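Local coordinates for phosphoinositol-specific phospholipase C (Pseudomonas sp., PDB 5FYO), which probably cleaves phosphatidylinositol lipids at the phosphodiester linkage, releasing diacylglycerol and an inositol phosphate, and carries a bound calcium ion in a TIM-barrel-type fold, at residues N35-V40 against N99-W104; S191-L196 against S212-G217; K195-A200 against G227-S232. One frame throughout, in Å; residues are numbered along the deposited sequence.

Contact 1. Residues N35-V40 against N99-W104; sequences NTFSSV and NDVKNW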
ATOM      1  N   ASN A  35      11.212  16.124   1.892  1.00 29.16           N
ATOM      2  CA  ASN A  35      11.866  16.587   3.132  1.00 29.99           C
ATOM      3  C   ASN A  35      11.351  15.905   4.358  1.00 28.04           C
ATOM      4  O   ASN A  35      12.136  15.566   5.238  1.00 26.68           O
ATOM      5  CB  ASN A  35      11.776  18.104   3.281  1.00 39.11           C
ATOM      6  CG  ASN A  35      12.662  18.829   2.271  1.00 47.13           C
ATOM      7  OD1 ASN A  35      13.653  18.277   1.767  1.00 47.80           O
ATOM      8  ND2 ASN A  35      12.306  20.062   1.968  1.00 52.54           N
ATOM      9  N   THR A  36      10.048  15.679   4.408  1.00 25.09           N
ATOM     10  CA  THR A  36       9.441  14.891   5.475  1.00 23.78           C
ATOM     11  C   THR A  36       8.418  13.920   4.870  1.00 20.99           C
ATOM     12  O   THR A  36       7.801  14.200   3.810  1.00 25.01           O
ATOM     13  CB  THR A  36       8.706  15.763   6.510  1.00 24.63           C
ATOM     14  OG1 THR A  36       7.534  16.350   5.915  1.00 28.15           O
ATOM     15  CG2 THR A  36       9.611  16.831   7.099  1.00 26.97           C
ATOM     16  N   PHE A  37       8.200  12.793   5.557  1.00 20.36           N
ATOM     17  CA  PHE A  37       7.194  11.837   5.097  1.00 21.61           C
ATOM     18  C   PHE A  37       5.801  12.480   5.049  1.00 22.79           C
ATOM     19  O   PHE A  37       5.070  12.307   4.050  1.00 22.64           O
ATOM     20  CB  PHE A  37       7.187  10.616   5.989  1.00 21.46           C
ATOM     21  CG  PHE A  37       6.465   9.418   5.400  1.00 21.18           C
ATOM     22  CD1 PHE A  37       6.805   8.925   4.158  1.00 21.19           C
ATOM     23  CD2 PHE A  37       5.471   8.763   6.128  1.00 20.14           C
ATOM     24  CE1 PHE A  37       6.192   7.779   3.655  1.00 25.10           C
ATOM     25  CE2 PHE A  37       4.868   7.610   5.629  1.00 22.02           C
ATOM     26  CZ  PHE A  37       5.218   7.141   4.376  1.00 23.60           C
ATOM     27  N   SER A  38       5.467  13.255   6.093  1.00 23.73           N
ATOM     28  CA  SER A  38       4.180  13.968   6.179  1.00 26.28           C
ATOM     29  C   SER A  38       3.923  14.898   4.982  1.00 26.50           C
ATOM     30  O   SER A  38       2.804  14.973   4.488  1.00 29.84           O
ATOM     31  CB  SER A  38       4.062  14.773   7.486  1.00 28.11           C
ATOM     32  OG  SER A  38       4.218  13.905   8.608  1.00 32.12           O
ATOM     33  N   SER A  39       4.964  15.593   4.524  1.00 24.78           N
ATOM     34  CA  SER A  39       4.838  16.501   3.386  1.00 26.54           C
ATOM     35  C   SER A  39       4.346  15.846   2.092  1.00 25.82           C
ATOM     36  O   SER A  39       3.777  16.513   1.254  1.00 29.63           O
ATOM     37  CB  SER A  39       6.158  17.251   3.115  1.00 28.07           C
ATOM     38  OG  SER A  39       7.126  16.453   2.472  1.00 28.24           O
ATOM     39  N   VAL A  40       4.574  14.544   1.935  1.00 25.72           N
ATOM     40  CA  VAL A  40       4.123  13.818   0.742  1.00 26.65           C
ATOM     41  C   VAL A  40       2.609  13.956   0.586  1.00 24.55           C
ATOM     42  O   VAL A  40       2.110  14.086  -0.534  1.00 29.12           O
ATOM     43  CB  VAL A  40       4.531  12.336   0.779  1.00 24.14           C
ATOM     44  CG1 VAL A  40       3.983  11.573  -0.425  1.00 23.31           C
ATOM     45  CG2 VAL A  40       6.058  12.220   0.853  1.00 23.47           C
ATOM     46  N   ASN A  99       2.836   6.511  12.490  1.00 20.36           N
ATOM     47  CA  ASN A  99       2.281   7.612  13.279  1.00 20.68           C
ATOM     48  C   ASN A  99       2.249   8.951  12.563  1.00 22.30           C
ATOM     49  O   ASN A  99       1.318   9.735  12.771  1.00 26.65           O
ATOM     50  CB  ASN A  99       2.998   7.748  14.611  1.00 20.86           C
ATOM     51  CG  ASN A  99       2.428   6.837  15.658  1.00 25.08           C
ATOM     52  OD1 ASN A  99       1.220   6.731  15.815  1.00 29.62           O
ATOM     53  ND2 ASN A  99       3.279   6.258  16.437  1.00 30.37           N
ATOM     54  N   ASP A 100       3.209   9.197  11.673  1.00 20.72           N
ATOM     55  CA  ASP A 100       3.153  10.432  10.845  1.00 21.80           C
ATOM     56  C   ASP A 100       1.865  10.446   9.999  1.00 22.26           C
ATOM     57  O   ASP A 100       1.194  11.453   9.903  1.00 25.77           O
ATOM     58  CB  ASP A 100       4.369  10.558   9.927  1.00 24.11           C
ATOM     59  CG  ASP A 100       5.612  11.026  10.642  1.00 23.07           C
ATOM     60  OD1 ASP A 100       5.493  11.555  11.775  1.00 27.13           O
ATOM     61  OD2 ASP A 100       6.721  10.824  10.082  1.00 24.52           O
ATOM     62  N   VAL A 101       1.507   9.313   9.406  1.00 21.69           N
ATOM     63  CA  VAL A 101       0.270   9.213   8.618  1.00 22.06           C
ATOM     64  C   VAL A 101      -0.973   9.334   9.511  1.00 22.89           C
ATOM     65  O   VAL A 101      -1.902  10.060   9.207  1.00 24.86           O
ATOM     66  CB  VAL A 101       0.258   7.903   7.800  1.00 22.20           C
ATOM     67  CG1 VAL A 101      -1.042   7.758   7.019  1.00 23.08           C
ATOM     68  CG2 VAL A 101       1.457   7.846   6.859  1.00 23.38           C
ATOM     69  N   LYS A 102      -0.958   8.644  10.631  1.00 21.12           N
ATOM     70  CA  LYS A 102      -2.050   8.713  11.596  1.00 25.17           C
ATOM     71  C   LYS A 102      -2.316  10.156  12.058  1.00 25.11           C
ATOM     72  O   LYS A 102      -3.477  10.635  12.119  1.00 26.73           O
ATOM     73  CB  LYS A 102      -1.714   7.831  12.798  1.00 26.81           C
ATOM     74  CG  LYS A 102      -2.851   7.569  13.760  1.00 26.90           C
ATOM     75  CD  LYS A 102      -2.982   8.591  14.868  1.00 30.73           C
ATOM     76  CE  LYS A 102      -3.977   8.033  15.862  1.00 36.45           C
ATOM     77  NZ  LYS A 102      -4.485   9.075  16.775  1.00 43.68           N
ATOM     78  N   ASN A 103      -1.241  10.854  12.383  1.00 24.18           N
ATOM     79  CA  ASN A 103      -1.346  12.207  12.880  1.00 23.89           C
ATOM     80  C   ASN A 103      -1.826  13.140  11.768  1.00 24.48           C
ATOM     81  O   ASN A 103      -2.639  14.025  12.015  1.00 30.76           O
ATOM     82  CB  ASN A 103      -0.012  12.689  13.431  1.00 27.19           C
ATOM     83  CG  ASN A 103       0.342  12.029  14.764  1.00 29.85           C
ATOM     84  OD1 ASN A 103      -0.527  11.658  15.560  1.00 28.98           O
ATOM     85  ND2 ASN A 103       1.622  11.915  15.027  1.00 29.06           N
ATOM     86  N   TRP A 104      -1.336  12.940  10.553  1.00 27.24           N
ATOM     87  CA  TRP A 104      -1.833  13.769   9.420  1.00 27.34           C
ATOM     88  C   TRP A 104      -3.360  13.513   9.252  1.00 28.22           C
ATOM     89  O   TRP A 104      -4.151  14.465   9.085  1.00 31.04           O
ATOM     90  CB  TRP A 104      -1.095  13.468   8.122  1.00 32.26           C
ATOM     91  CG  TRP A 104      -1.499  14.397   6.995  1.00 32.94           C
ATOM     92  CD1 TRP A 104      -0.851  15.511   6.583  1.00 30.78           C
ATOM     93  CD2 TRP A 104      -2.625  14.242   6.150  1.00 30.03           C
ATOM     94  NE1 TRP A 104      -1.514  16.092   5.516  1.00 29.50           N
ATOM     95  CE2 TRP A 104      -2.607  15.310   5.219  1.00 28.00           C
ATOM     96  CE3 TRP A 104      -3.648  13.280   6.061  1.00 26.87           C
ATOM     97  CZ2 TRP A 104      -3.607  15.458   4.214  1.00 31.66           C
ATOM     98  CZ3 TRP A 104      -4.625  13.426   5.068  1.00 28.11           C
ATOM     99  CH2 TRP A 104      -4.613  14.518   4.183  1.00 30.58           C
TER
HETATM  100  O   HOH W   1       6.909  13.357   8.651  1.00 26.89           O
HETATM  101  O   HOH W   2       2.157  13.935  10.439  1.00 30.32           O
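F37 and V101 make the apolar part of this contact. The ring of F37 swings toward the helix because its CG lies anti to the backbone N (chi1 -164°), and its CE2 atom comes within 3.6 Å of the CG2 methyl of V101. The two side chains run obliquely to one another. CB of D100 sits beyond the edge of the same ring, close to its plane, while F37 CB lies 4.1 Å from D100 OD2. F37 also touches L47 and L49 of strand 46-52, and V101 touches I114 and L116 of strand 114-120. The pair therefore fills the layer between helix and sheet in a beta-alpha-beta unit of the TIM-barrel fold: helix 94-107 links the parallel strands 46-52 and 114-120, and the loop carrying 35-40 packs against the middle of that helix.

The polar part runs through water, since no direct hydrogen bond joins the two segments. S38 N donates to one water at 2.9 Å, and that water in turn gives a weak bond to D100 OD2. A second water lies 2.8 Å from S38 OG and donates to D100 O at 2.7 Å, a carbonyl that also takes the helical bond from W104 N. D100 OD1 is hydrogen-bonded to T85 OG1, a direct polar partner for the acid, while OD2 reaches 35-40 only through the weak water bond. S38 OG also packs directly on D100 CB, at 3.6 Å.

Within 35-40 the turn is fastened by T36, whose OG1 accepts from S39 N at 3.0 Å in an ST motif, and whose carbonyl O accepts from S39 OG at 2.7 Å. W104 approaches S38 O with CD1, and its ring stacks with H108.

Contact 2. Residues S191-L196 against S212-G217; sequences SENQKL and SPVTNG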
ATOM      1  N   SER A 191       9.232  -8.930  -2.611  1.00 16.24           N
ATOM      2  CA  SER A 191       9.715  -9.483  -3.888  1.00 18.34           C
ATOM      3  C   SER A 191       9.312 -10.944  -4.131  1.00 15.86           C
ATOM      4  O   SER A 191       9.268 -11.402  -5.256  1.00 17.77           O
ATOM      5  CB  SER A 191      11.231  -9.315  -3.975  1.00 24.16           C
ATOM      6  OG  SER A 191      11.860 -10.134  -3.004  1.00 30.35           O
ATOM      7  N   GLU A 192       9.005 -11.663  -3.046  1.00 14.62           N
ATOM      8  CA  GLU A 192       8.655 -13.085  -3.066  1.00 14.45           C
ATOM      9  C   GLU A 192       7.194 -13.244  -2.639  1.00 13.75           C
ATOM     10  O   GLU A 192       6.850 -12.992  -1.456  1.00 13.52           O
ATOM     11  CB  GLU A 192       9.555 -13.917  -2.140  1.00 18.11           C
ATOM     12  CG  GLU A 192      11.040 -13.867  -2.500  1.00 20.11           C
ATOM     13  CD  GLU A 192      11.896 -14.439  -1.388  1.00 30.42           C
ATOM     14  OE1 GLU A 192      11.418 -15.245  -0.608  1.00 39.03           O
ATOM     15  OE2 GLU A 192      13.059 -14.110  -1.266  1.00 43.04           O
ATOM     16  N   ASN A 193       6.337 -13.672  -3.563  1.00 13.82           N
ATOM     17  CA  ASN A 193       4.925 -13.906  -3.188  1.00 12.95           C
ATOM     18  C   ASN A 193       4.755 -14.901  -2.007  1.00 12.31           C
ATOM     19  O   ASN A 193       3.743 -14.860  -1.326  1.00 13.34           O
ATOM     20  CB  ASN A 193       4.099 -14.336  -4.383  1.00 14.68           C
ATOM     21  CG  ASN A 193       3.947 -13.250  -5.381  1.00 14.82           C
ATOM     22  OD1 ASN A 193       4.119 -12.069  -5.068  1.00 14.33           O
ATOM     23  ND2 ASN A 193       3.549 -13.621  -6.584  1.00 14.68           N
ATOM     24  N   GLN A 194       5.729 -15.780  -1.766  1.00 13.39           N
ATOM     25  CA  GLN A 194       5.655 -16.699  -0.627  1.00 14.46           C
ATOM     26  C   GLN A 194       5.441 -15.979   0.681  1.00 13.24           C
ATOM     27  O   GLN A 194       4.741 -16.476   1.542  1.00 13.61           O
ATOM     28  CB  GLN A 194       6.987 -17.490  -0.520  1.00 15.60           C
ATOM     29  CG  GLN A 194       7.123 -18.525  -1.610  1.00 19.03           C
ATOM     30  CD  GLN A 194       7.675 -18.067  -2.986  1.00 26.61           C
ATOM     31  OE1 GLN A 194       7.807 -16.845  -3.336  1.00 23.38           O
ATOM     32  NE2 GLN A 194       7.986 -19.075  -3.788  1.00 32.20           N
ATOM     33  N   LYS A 195       6.044 -14.799   0.841  1.00 12.28           N
ATOM     34  CA  LYS A 195       5.879 -14.067   2.116  1.00 13.00           C
ATOM     35  C   LYS A 195       4.476 -13.504   2.278  1.00 12.76           C
ATOM     36  O   LYS A 195       3.986 -13.387   3.397  1.00 13.12           O
ATOM     37  CB  LYS A 195       6.923 -12.933   2.249  1.00 14.01           C
ATOM     38  CG  LYS A 195       8.280 -13.354   2.843  1.00 16.62           C
ATOM     39  CD  LYS A 195       9.011 -14.424   2.084  1.00 18.16           C
ATOM     40  CE  LYS A 195      10.390 -14.672   2.704  1.00 19.62           C
ATOM     41  NZ  LYS A 195      11.114 -15.729   1.989  1.00 25.38           N
ATOM     42  N   LEU A 196       3.845 -13.134   1.153  1.00 12.39           N
ATOM     43  CA  LEU A 196       2.438 -12.748   1.167  1.00 12.15           C
ATOM     44  C   LEU A 196       1.537 -13.937   1.473  1.00 11.19           C
ATOM     45  O   LEU A 196       0.533 -13.812   2.182  1.00 12.95           O
ATOM     46  CB  LEU A 196       2.042 -12.101  -0.133  1.00 12.29           C
ATOM     47  CG  LEU A 196       2.766 -10.847  -0.515  1.00 19.06           C
ATOM     48  CD1 LEU A 196       2.120 -10.230  -1.754  1.00 17.39           C
ATOM     49  CD2 LEU A 196       3.508  -9.918   0.296  1.00 22.44           C
ATOM     50  N   SER A 212      -0.720  -7.832  -1.999  1.00 12.57           N
ATOM     51  CA  SER A 212      -0.697  -7.473  -3.415  1.00 12.45           C
ATOM     52  C   SER A 212       0.475  -8.179  -4.087  1.00 11.95           C
ATOM     53  O   SER A 212       1.611  -7.689  -4.037  1.00 14.06           O
ATOM     54  CB  SER A 212      -0.563  -5.959  -3.543  1.00 13.69           C
ATOM     55  OG  SER A 212      -0.575  -5.594  -4.918  1.00 14.12           O
ATOM     56  N   PRO A 213       0.229  -9.365  -4.655  1.00 12.05           N
ATOM     57  CA  PRO A 213       1.330 -10.139  -5.207  1.00 12.78           C
ATOM     58  C   PRO A 213       1.976  -9.540  -6.443  1.00 13.75           C
ATOM     59  O   PRO A 213       1.327  -8.880  -7.236  1.00 14.61           O
ATOM     60  CB  PRO A 213       0.697 -11.492  -5.535  1.00 14.95           C
ATOM     61  CG  PRO A 213      -0.752 -11.213  -5.683  1.00 16.68           C
ATOM     62  CD  PRO A 213      -1.037 -10.081  -4.737  1.00 12.64           C
ATOM     63  N   VAL A 214       3.253  -9.873  -6.603  1.00 13.50           N
ATOM     64  CA  VAL A 214       3.969  -9.622  -7.839  1.00 14.73           C
ATOM     65  C   VAL A 214       3.190 -10.336  -8.952  1.00 15.60           C
ATOM     66  O   VAL A 214       2.910 -11.536  -8.855  1.00 15.37           O
ATOM     67  CB  VAL A 214       5.384 -10.189  -7.791  1.00 16.90           C
ATOM     68  CG1 VAL A 214       6.057 -10.093  -9.152  1.00 18.18           C
ATOM     69  CG2 VAL A 214       6.220  -9.478  -6.736  1.00 16.79           C
ATOM     70  N   THR A 215       2.880  -9.590 -10.017  1.00 15.32           N
ATOM     71  CA  THR A 215       1.942 -10.052 -11.065  1.00 14.58           C
ATOM     72  C   THR A 215       2.601  -9.966 -12.416  1.00 15.26           C
ATOM     73  O   THR A 215       3.057  -8.893 -12.812  1.00 18.81           O
ATOM     74  CB  THR A 215       0.725  -9.141 -11.008  1.00 15.05           C
ATOM     75  OG1 THR A 215       0.095  -9.342  -9.753  1.00 15.23           O
ATOM     76  CG2 THR A 215      -0.285  -9.436 -12.072  1.00 16.10           C
ATOM     77  N   ASN A 216       2.662 -11.097 -13.109  1.00 16.06           N
ATOM     78  CA  ASN A 216       3.179 -11.128 -14.485  1.00 16.43           C
ATOM     79  C   ASN A 216       2.490 -12.139 -15.406  1.00 18.92           C
ATOM     80  O   ASN A 216       3.017 -12.541 -16.436  1.00 23.75           O
ATOM     81  CB  ASN A 216       4.685 -11.306 -14.467  1.00 20.15           C
ATOM     82  CG  ASN A 216       5.120 -12.567 -13.752  1.00 18.50           C
ATOM     83  OD1 ASN A 216       4.386 -13.548 -13.665  1.00 20.64           O
ATOM     84  ND2 ASN A 216       6.319 -12.554 -13.263  1.00 22.31           N
ATOM     85  N   GLY A 217       1.285 -12.515 -15.014  1.00 17.59           N
ATOM     86  CA  GLY A 217       0.432 -13.369 -15.812  1.00 18.66           C
ATOM     87  C   GLY A 217      -0.958 -13.354 -15.224  1.00 17.28           C
ATOM     88  O   GLY A 217      -1.185 -12.904 -14.073  1.00 16.07           O
TER
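N193 clasps the backbone of V214 with both ends of its amide. Its OD1 accepts from V214 N at 2.8 Å, the donor lying in the carbonyl plane on a lone pair, although the bond is bent to 142° at the hydrogen. The return bond is straighter: N193 ND2 donates to V214 O at 3.1 Å and 176°, again in the carbonyl plane, and the acceptor lies almost in the amide plane of N193. Two bonds to one residue fix the rotation of the amide, and they treat V214 much as a neighbouring strand would, by meeting its N-H and C=O together. The side chain leaves the first turn of helix 193-203 with CG anti to its carbonyl carbon (chi1 -68°), which carries the amide across to the loop. ND2 makes a further bond to S226 O, so both its hydrogens can be used.

Outside this clasp, K195 NZ and E192 OE1 form a salt bridge of 2.7 Å, NZ coming from the syn side but well out of the carboxylate plane. The pair spans the start of the helix and does not touch 212-217.

Packing contacts flank the amide clasp. P213 crosses N193 at about a right angle, with CB 3.5 Å from OD1. L196 lays its CD1 methyl against the peptide between S212 and P213, 3.5 Å from S212 O, and V214 CG2 nears S191 O at 3.9 Å.

L196 also rests on L188 of strand 184-189. S212 pairs by backbone with L188, whereas P213 and T215 pair with N240 of strand 238-242, so helix 193-203 holds a loop that passes from one sheet of the barrel to the other.

Contact 3. Residues K195-A200 against G227-S232; sequences KLSQYA and GMSSQS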
ATOM      1  N   LYS A 195       6.044 -14.799   0.841  1.00 12.28           N
ATOM      2  CA  LYS A 195       5.879 -14.067   2.116  1.00 13.00           C
ATOM      3  C   LYS A 195       4.476 -13.504   2.278  1.00 12.76           C
ATOM      4  O   LYS A 195       3.986 -13.387   3.397  1.00 13.12           O
ATOM      5  CB  LYS A 195       6.923 -12.933   2.249  1.00 14.01           C
ATOM      6  CG  LYS A 195       8.280 -13.354   2.843  1.00 16.62           C
ATOM      7  CD  LYS A 195       9.011 -14.424   2.084  1.00 18.16           C
ATOM      8  CE  LYS A 195      10.390 -14.672   2.704  1.00 19.62           C
ATOM      9  NZ  LYS A 195      11.114 -15.729   1.989  1.00 25.38           N
ATOM     10  N   LEU A 196       3.845 -13.134   1.153  1.00 12.39           N
ATOM     11  CA  LEU A 196       2.438 -12.748   1.167  1.00 12.15           C
ATOM     12  C   LEU A 196       1.537 -13.937   1.473  1.00 11.19           C
ATOM     13  O   LEU A 196       0.533 -13.812   2.182  1.00 12.95           O
ATOM     14  CB  LEU A 196       2.042 -12.101  -0.133  1.00 12.29           C
ATOM     15  CG  LEU A 196       2.766 -10.847  -0.515  1.00 19.06           C
ATOM     16  CD1 LEU A 196       2.120 -10.230  -1.754  1.00 17.39           C
ATOM     17  CD2 LEU A 196       3.508  -9.918   0.296  1.00 22.44           C
ATOM     18  N   SER A 197       1.904 -15.108   0.943  1.00 12.35           N
ATOM     19  CA  SER A 197       1.128 -16.305   1.184  1.00 12.32           C
ATOM     20  C   SER A 197       1.221 -16.725   2.650  1.00 12.38           C
ATOM     21  O   SER A 197       0.204 -17.085   3.267  1.00 13.49           O
ATOM     22  CB  SER A 197       1.593 -17.446   0.266  1.00 13.28           C
ATOM     23  OG  SER A 197       0.713 -18.582   0.334  1.00 13.74           O
ATOM     24  N   GLN A 198       2.390 -16.536   3.230  1.00 12.16           N
ATOM     25  CA  GLN A 198       2.563 -16.796   4.677  1.00 12.56           C
ATOM     26  C   GLN A 198       1.722 -15.841   5.532  1.00 11.90           C
ATOM     27  O   GLN A 198       1.112 -16.260   6.522  1.00 13.96           O
ATOM     28  CB  GLN A 198       4.068 -16.682   5.046  1.00 12.70           C
ATOM     29  CG  GLN A 198       4.938 -17.812   4.469  1.00 13.26           C
ATOM     30  CD  GLN A 198       6.419 -17.488   4.391  1.00 19.41           C
ATOM     31  OE1 GLN A 198       6.870 -16.401   4.750  1.00 19.49           O
ATOM     32  NE2 GLN A 198       7.183 -18.445   3.947  1.00 29.54           N
ATOM     33  N   TYR A 199       1.670 -14.569   5.149  1.00 11.86           N
ATOM     34  CA  TYR A 199       0.834 -13.623   5.850  1.00 11.88           C
ATOM     35  C   TYR A 199      -0.643 -14.008   5.781  1.00 12.18           C
ATOM     36  O   TYR A 199      -1.352 -14.031   6.804  1.00 13.13           O
ATOM     37  CB  TYR A 199       1.084 -12.206   5.303  1.00 12.11           C
ATOM     38  CG  TYR A 199       0.158 -11.202   5.901  1.00 12.20           C
ATOM     39  CD1 TYR A 199       0.451 -10.553   7.096  1.00 13.51           C
ATOM     40  CD2 TYR A 199      -1.044 -10.899   5.275  1.00 12.94           C
ATOM     41  CE1 TYR A 199      -0.464  -9.679   7.667  1.00 11.34           C
ATOM     42  CE2 TYR A 199      -1.915  -9.973   5.836  1.00 13.05           C
ATOM     43  CZ  TYR A 199      -1.623  -9.382   7.035  1.00 12.60           C
ATOM     44  OH  TYR A 199      -2.556  -8.519   7.598  1.00 14.17           O
ATOM     45  N   ALA A 200      -1.143 -14.259   4.570  1.00 12.67           N
ATOM     46  CA  ALA A 200      -2.550 -14.588   4.428  1.00 12.80           C
ATOM     47  C   ALA A 200      -2.966 -15.890   5.113  1.00 12.57           C
ATOM     48  O   ALA A 200      -4.048 -15.954   5.703  1.00 14.86           O
ATOM     49  CB  ALA A 200      -2.911 -14.614   2.937  1.00 14.92           C
ATOM     50  N   GLY A 227       3.889 -18.638  -6.541  1.00 14.33           N
ATOM     51  CA  GLY A 227       4.474 -18.573  -5.225  1.00 14.46           C
ATOM     52  C   GLY A 227       3.554 -18.657  -4.030  1.00 14.54           C
ATOM     53  O   GLY A 227       4.025 -18.510  -2.913  1.00 15.52           O
ATOM     54  N   MET A 228       2.251 -18.807  -4.265  1.00 13.46           N
ATOM     55  CA  MET A 228       1.271 -18.843  -3.188  1.00 12.71           C
ATOM     56  C   MET A 228       0.414 -20.110  -3.223  1.00 11.38           C
ATOM     57  O   MET A 228       0.281 -20.771  -4.246  1.00 14.74           O
ATOM     58  CB  MET A 228       0.353 -17.628  -3.267  1.00 12.60           C
ATOM     59  CG  MET A 228       1.112 -16.316  -3.331  1.00 13.55           C
ATOM     60  SD  MET A 228       0.280 -14.940  -2.459  1.00 14.55           S
ATOM     61  CE  MET A 228      -1.351 -15.013  -3.180  1.00 14.94           C
ATOM     62  N   SER A 229      -0.182 -20.423  -2.079  1.00 12.62           N
ATOM     63  CA  SER A 229      -1.178 -21.494  -1.978  1.00 13.74           C
ATOM     64  C   SER A 229      -2.501 -21.061  -2.603  1.00 11.70           C
ATOM     65  O   SER A 229      -2.744 -19.880  -2.839  1.00 12.39           O
ATOM     66  CB  SER A 229      -1.421 -21.831  -0.502  1.00 13.57           C
ATOM     67  OG  SER A 229      -1.911 -20.705   0.199  1.00 12.89           O
ATOM     68  N   SER A 230      -3.360 -22.048  -2.821  1.00 11.77           N
ATOM     69  CA  SER A 230      -4.735 -21.770  -3.229  1.00 12.65           C
ATOM     70  C   SER A 230      -5.441 -20.884  -2.183  1.00 12.05           C
ATOM     71  O   SER A 230      -6.090 -19.901  -2.532  1.00 11.48           O
ATOM     72  CB  SER A 230      -5.527 -23.058  -3.456  1.00 11.94           C
ATOM     73  OG  SER A 230      -5.010 -23.709  -4.606  1.00 13.53           O
ATOM     74  N   GLN A 231      -5.280 -21.230  -0.908  1.00 11.51           N
ATOM     75  CA  GLN A 231      -5.935 -20.464   0.141  1.00 12.38           C
ATOM     76  C   GLN A 231      -5.551 -18.991   0.035  1.00 11.46           C
ATOM     77  O   GLN A 231      -6.401 -18.106   0.053  1.00 11.84           O
ATOM     78  CB  GLN A 231      -5.517 -21.017   1.539  1.00 12.63           C
ATOM     79  CG  GLN A 231      -5.956 -20.142   2.712  1.00 13.26           C
ATOM     80  CD  GLN A 231      -5.495 -20.685   4.082  1.00 13.44           C
ATOM     81  OE1 GLN A 231      -4.431 -21.262   4.212  1.00 19.69           O
ATOM     82  NE2 GLN A 231      -6.306 -20.541   5.034  1.00 24.03           N
ATOM     83  N   SER A 232      -4.263 -18.726  -0.062  1.00 11.32           N
ATOM     84  CA  SER A 232      -3.787 -17.337  -0.075  1.00 11.66           C
ATOM     85  C   SER A 232      -4.193 -16.575  -1.330  1.00 11.58           C
ATOM     86  O   SER A 232      -4.555 -15.397  -1.251  1.00 11.37           O
ATOM     87  CB  SER A 232      -2.287 -17.308   0.129  1.00 12.76           C
ATOM     88  OG  SER A 232      -2.014 -17.762   1.427  1.00 14.16           O
TER
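S197 OG is the meeting point of the two segments. It accepts the backbone N-H of S229 at 3.2 Å along a nearly straight line (172°). With OG anti to its own backbone N (chi1 -171°), the hydroxyl of S197 is turned toward S229 N. The distance from S197 OG to S232 OG is 3.1 Å. S197 accepts twice: at OG from S229 N, and at its carbonyl O from S232 OG, 3.0 Å away and slightly tilted from the carbonyl plane; that second bond comes in well to the side of the C=O.

The apolar packing falls mainly on S197 CB, where the bent side chain of M228 lays CB, CG and SD. The same SD comes 4.1 Å from L196 CB. M228 also touches I211 of strand 210-211. A200 CB meets S232 OG at 3.6 Å, one turn further along the helix.

S229 does the capping. Its OG accepts from S232 N at 3.1 Å, and E201 of helix 193-203 bonds the same hydroxyl. This is an N-cap: S229 closes the start of the short helix 230-233, which docks through its first turn against the side of helix 193-203.

Contact 1 comes first along the chain and closes before the others open. Its centre lies about 28 Å from that of contact 2 and 31 Å from that of contact 3, on opposite sides of the chain's centre. Contacts 2 and 3 are neighbours, with centres about 9 Å apart: both use helix 193-203, share K195 and L196, and touch where Q194 CG meets G227 O at 3.4 Å. That helix therefore binds the loop 212-217 near its start and the segment 227-232 a turn later. Helices 94-107 and 193-203 both pack on the sheet containing strands 114-120 and 184-189, but contact 1 secures its connecting segment across the chain's centre from those of contacts 2 and 3.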